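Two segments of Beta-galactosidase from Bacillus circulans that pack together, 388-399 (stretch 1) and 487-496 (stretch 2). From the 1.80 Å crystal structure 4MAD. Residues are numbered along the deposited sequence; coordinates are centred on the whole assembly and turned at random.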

# COMPACT_ATOMS: atom_id res chain seq x y z
N LYS A 388 -7.57 17.06 8.73
CA LYS A 388 -7.67 18.43 9.26
C LYS A 388 -7.10 18.57 10.66
O LYS A 388 -6.92 19.66 11.14
CB LYS A 388 -9.10 18.96 9.24
CG LYS A 388 -9.65 19.12 7.89
CD LYS A 388 -9.27 20.36 7.25
CE LYS A 388 -9.84 21.56 7.93
NZ LYS A 388 -9.34 22.85 7.35
N TYR A 389 -6.94 17.44 11.32
CA TYR A 389 -6.38 17.39 12.63
C TYR A 389 -4.90 16.99 12.54
O TYR A 389 -4.31 16.77 13.50
CB TYR A 389 -7.16 16.46 13.54
CG TYR A 389 -8.62 16.81 13.73
CD1 TYR A 389 -8.99 17.98 14.35
CD2 TYR A 389 -9.60 15.99 13.31
CE1 TYR A 389 -10.28 18.29 14.52
CE2 TYR A 389 -10.90 16.30 13.50
CZ TYR A 389 -11.24 17.48 14.11
OH TYR A 389 -12.53 17.85 14.30
N GLY A 390 -4.37 16.95 11.34
CA GLY A 390 -3.01 16.54 11.11
C GLY A 390 -2.71 15.06 11.12
O GLY A 390 -1.61 14.70 11.37
N GLN A 391 -3.70 14.24 10.84
CA GLN A 391 -3.54 12.81 10.95
C GLN A 391 -3.68 12.03 9.64
O GLN A 391 -4.69 12.07 9.03
CB GLN A 391 -4.57 12.24 11.93
CG GLN A 391 -4.39 10.74 12.17
CD GLN A 391 -5.48 10.12 12.97
OE1 GLN A 391 -6.35 10.79 13.46
NE2 GLN A 391 -5.43 8.81 13.11
N ALA A 392 -2.63 11.33 9.26
CA ALA A 392 -2.66 10.52 8.06
C ALA A 392 -3.36 9.20 8.18
O ALA A 392 -4.23 8.92 7.46
CB ALA A 392 -1.23 10.27 7.58
N TYR A 393 -2.93 8.42 9.15
CA TYR A 393 -3.33 7.03 9.28
C TYR A 393 -3.87 6.64 10.67
O TYR A 393 -3.59 7.25 11.62
CB TYR A 393 -2.21 6.08 8.89
CG TYR A 393 -1.34 6.46 7.73
CD1 TYR A 393 -1.83 6.55 6.46
CD2 TYR A 393 0.02 6.65 7.89
CE1 TYR A 393 -1.05 6.86 5.41
CE2 TYR A 393 0.80 7.01 6.86
CZ TYR A 393 0.30 7.09 5.61
OH TYR A 393 1.06 7.46 4.59
N GLY A 394 -4.66 5.58 10.69
CA GLY A 394 -5.13 4.98 11.91
C GLY A 394 -6.57 5.18 12.34
O GLY A 394 -7.41 5.11 11.55
N PHE A 395 -6.79 5.46 13.62
CA PHE A 395 -8.10 5.54 14.23
C PHE A 395 -8.22 6.94 14.81
O PHE A 395 -7.24 7.57 15.04
CB PHE A 395 -8.25 4.52 15.37
CG PHE A 395 -8.13 3.08 14.95
CD1 PHE A 395 -9.24 2.33 14.70
CD2 PHE A 395 -6.90 2.47 14.83
CE1 PHE A 395 -9.14 1.06 14.30
CE2 PHE A 395 -6.83 1.18 14.45
CZ PHE A 395 -7.94 0.49 14.18
N ILE A 396 -9.43 7.39 14.99
CA ILE A 396 -9.66 8.67 15.61
C ILE A 396 -10.95 8.61 16.39
O ILE A 396 -11.89 8.07 15.95
CB ILE A 396 -9.67 9.80 14.57
CG1 ILE A 396 -9.96 11.13 15.22
CG2 ILE A 396 -10.66 9.54 13.54
CD1 ILE A 396 -9.69 12.22 14.38
N VAL A 397 -10.92 9.15 17.58
CA VAL A 397 -12.08 9.16 18.39
C VAL A 397 -12.68 10.57 18.39
O VAL A 397 -12.01 11.51 18.62
CB VAL A 397 -11.78 8.81 19.85
CG1 VAL A 397 -12.98 8.88 20.66
CG2 VAL A 397 -11.19 7.47 19.96
N TYR A 398 -13.97 10.63 18.13
CA TYR A 398 -14.73 11.86 18.10
C TYR A 398 -15.73 11.81 19.28
O TYR A 398 -16.35 10.85 19.49
CB TYR A 398 -15.56 12.02 16.83
CG TYR A 398 -14.83 12.23 15.51
CD1 TYR A 398 -14.63 13.49 14.99
CD2 TYR A 398 -14.44 11.17 14.74
CE1 TYR A 398 -14.01 13.66 13.80
CE2 TYR A 398 -13.84 11.37 13.57
CZ TYR A 398 -13.62 12.61 13.09
OH TYR A 398 -13.03 12.80 11.93
N GLU A 399 -15.79 12.89 20.04
CA GLU A 399 -16.50 12.88 21.29
C GLU A 399 -17.27 14.21 21.49
O GLU A 399 -16.74 15.25 21.26
CB GLU A 399 -15.48 12.66 22.38
CG GLU A 399 -15.85 12.81 23.78
CD GLU A 399 -14.71 12.33 24.71
OE1 GLU A 399 -14.04 13.14 25.33
OE2 GLU A 399 -14.43 11.13 24.74
N ASP A 487 -19.50 21.11 18.87
CA ASP A 487 -18.64 21.14 20.03
C ASP A 487 -17.97 19.80 20.30
O ASP A 487 -18.37 19.09 21.16
CB ASP A 487 -19.35 21.66 21.28
CG ASP A 487 -18.40 22.06 22.37
OD1 ASP A 487 -17.22 21.84 22.22
OD2 ASP A 487 -18.83 22.61 23.36
N TRP A 488 -17.01 19.47 19.45
CA TRP A 488 -16.24 18.26 19.58
C TRP A 488 -14.84 18.27 20.16
O TRP A 488 -14.16 19.20 20.02
CB TRP A 488 -16.19 17.80 18.11
CG TRP A 488 -17.49 17.43 17.58
CD1 TRP A 488 -18.37 18.26 17.01
CD2 TRP A 488 -18.10 16.15 17.59
NE1 TRP A 488 -19.48 17.60 16.65
CE2 TRP A 488 -19.35 16.30 17.02
CE3 TRP A 488 -17.70 14.89 18.03
CZ2 TRP A 488 -20.21 15.23 16.85
CZ3 TRP A 488 -18.55 13.86 17.87
CH2 TRP A 488 -19.78 14.03 17.30
N THR A 489 -14.49 17.16 20.79
CA THR A 489 -13.16 16.86 21.23
C THR A 489 -12.76 15.59 20.48
O THR A 489 -13.52 14.70 20.40
CB THR A 489 -13.08 16.59 22.75
OG1 THR A 489 -13.59 17.70 23.49
CG2 THR A 489 -11.65 16.38 23.13
N VAL A 490 -11.57 15.57 19.90
CA VAL A 490 -11.15 14.44 19.09
C VAL A 490 -9.76 14.03 19.48
O VAL A 490 -8.99 14.84 19.87
CB VAL A 490 -11.17 14.76 17.62
CG1 VAL A 490 -12.49 15.28 17.21
CG2 VAL A 490 -10.05 15.63 17.28
N TYR A 491 -9.52 12.74 19.38
CA TYR A 491 -8.28 12.14 19.72
C TYR A 491 -7.76 11.34 18.52
O TYR A 491 -8.21 10.31 18.24
CB TYR A 491 -8.47 11.23 20.94
CG TYR A 491 -9.18 11.88 22.14
CD1 TYR A 491 -8.48 12.45 23.15
CD2 TYR A 491 -10.53 11.91 22.24
CE1 TYR A 491 -9.14 13.05 24.22
CE2 TYR A 491 -11.19 12.50 23.29
CZ TYR A 491 -10.50 13.07 24.28
OH TYR A 491 -11.14 13.66 25.34
N PRO A 492 -6.80 11.90 17.85
CA PRO A 492 -6.20 11.22 16.73
C PRO A 492 -5.34 10.06 17.26
O PRO A 492 -4.57 10.25 18.13
CB PRO A 492 -5.36 12.30 16.10
CG PRO A 492 -5.96 13.56 16.55
CD PRO A 492 -6.37 13.29 17.91
N LEU A 493 -5.46 8.88 16.66
CA LEU A 493 -4.80 7.69 17.10
C LEU A 493 -4.06 7.00 15.94
O LEU A 493 -4.49 6.06 15.40
CB LEU A 493 -5.79 6.73 17.77
CG LEU A 493 -6.52 7.18 19.04
CD1 LEU A 493 -7.78 6.45 19.37
CD2 LEU A 493 -5.64 7.27 20.13
N PRO A 494 -2.94 7.58 15.58
CA PRO A 494 -2.04 7.07 14.55
C PRO A 494 -1.24 5.83 15.02
O PRO A 494 -0.65 5.16 14.24
CB PRO A 494 -1.09 8.22 14.31
CG PRO A 494 -1.17 9.03 15.49
CD PRO A 494 -2.51 8.87 16.10
N LEU A 495 -1.22 5.63 16.31
CA LEU A 495 -0.60 4.47 16.94
C LEU A 495 0.89 4.38 16.61
O LEU A 495 1.40 3.33 16.51
CB LEU A 495 -1.30 3.20 16.54
CG LEU A 495 -2.79 3.05 16.84
CD1 LEU A 495 -3.21 1.65 16.58
CD2 LEU A 495 -3.09 3.46 18.24
N LYS A 496 1.54 5.50 16.42
CA LYS A 496 2.98 5.56 16.22
C LYS A 496 3.87 5.25 17.44
O LYS A 496 4.98 4.84 17.28
CB LYS A 496 3.39 6.89 15.58
CG LYS A 496 2.70 7.20 14.28
CD LYS A 496 3.15 8.46 13.62
CE LYS A 496 2.67 9.67 14.29
NZ LYS A 496 2.75 10.85 13.38

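Antiparallel strands fix their side chains in alternation, and register and rotamer together set which neighbours each one meets. This pair from a beta-galactosidase illustrates the principle. Strands 395-399 and 488-493 run antiparallel at 172°, and the backbones of Phe395, Val397 and Glu399 each exchange two hydrogen bonds with those of Leu493, Tyr491 and Thr489. For Val397 and Tyr491 these are N of Val397 to O of Tyr491, 3.0 Å, and N of Tyr491 to O of Val397, 2.9 Å. Between them lie the non-hydrogen-bonded pairs Ile396–Pro492 and Tyr398–Val490; at Pro492 the arrangement suits proline, which has no amide hydrogen to donate.

On the face carrying Phe395, Val397 and Glu399, Val397 is t, and its CG2 lies 3.6 Å from CD1 of Leu493, which is m at chi1 and t at chi2. Glu399 is t at both chi1 and chi2, an extended chain whose OE1 accepts a hydrogen bond from OH of Tyr491 at 2.9 Å. The m rotamer of Tyr491 carries its ring past Val397, with CD2 4.1 Å from CB of Val397, so one side chain offers both an apolar flank and a polar tip.

On the other face, Val490 is m. Its CG2 sits 3.7 Å from the centroid of the Tyr389 ring, almost on the ring normal, a CH-pi contact, while its CG1 lies 3.6 Å from CD1 of Tyr398 and also 4.0 Å from CZ of Tyr389.

Gln391, t at chi1 and chi2, bonds within its own stretch, to carbonyls further along it: NE2 donates to O of Tyr393 at 2.8 Å and to O of Phe395 at 2.9 Å, tying the two together through one amide group. OE1, 3.2 Å from CB of Pro492, is buried without a partner. At Gly394 a CB would clash with O of Leu493.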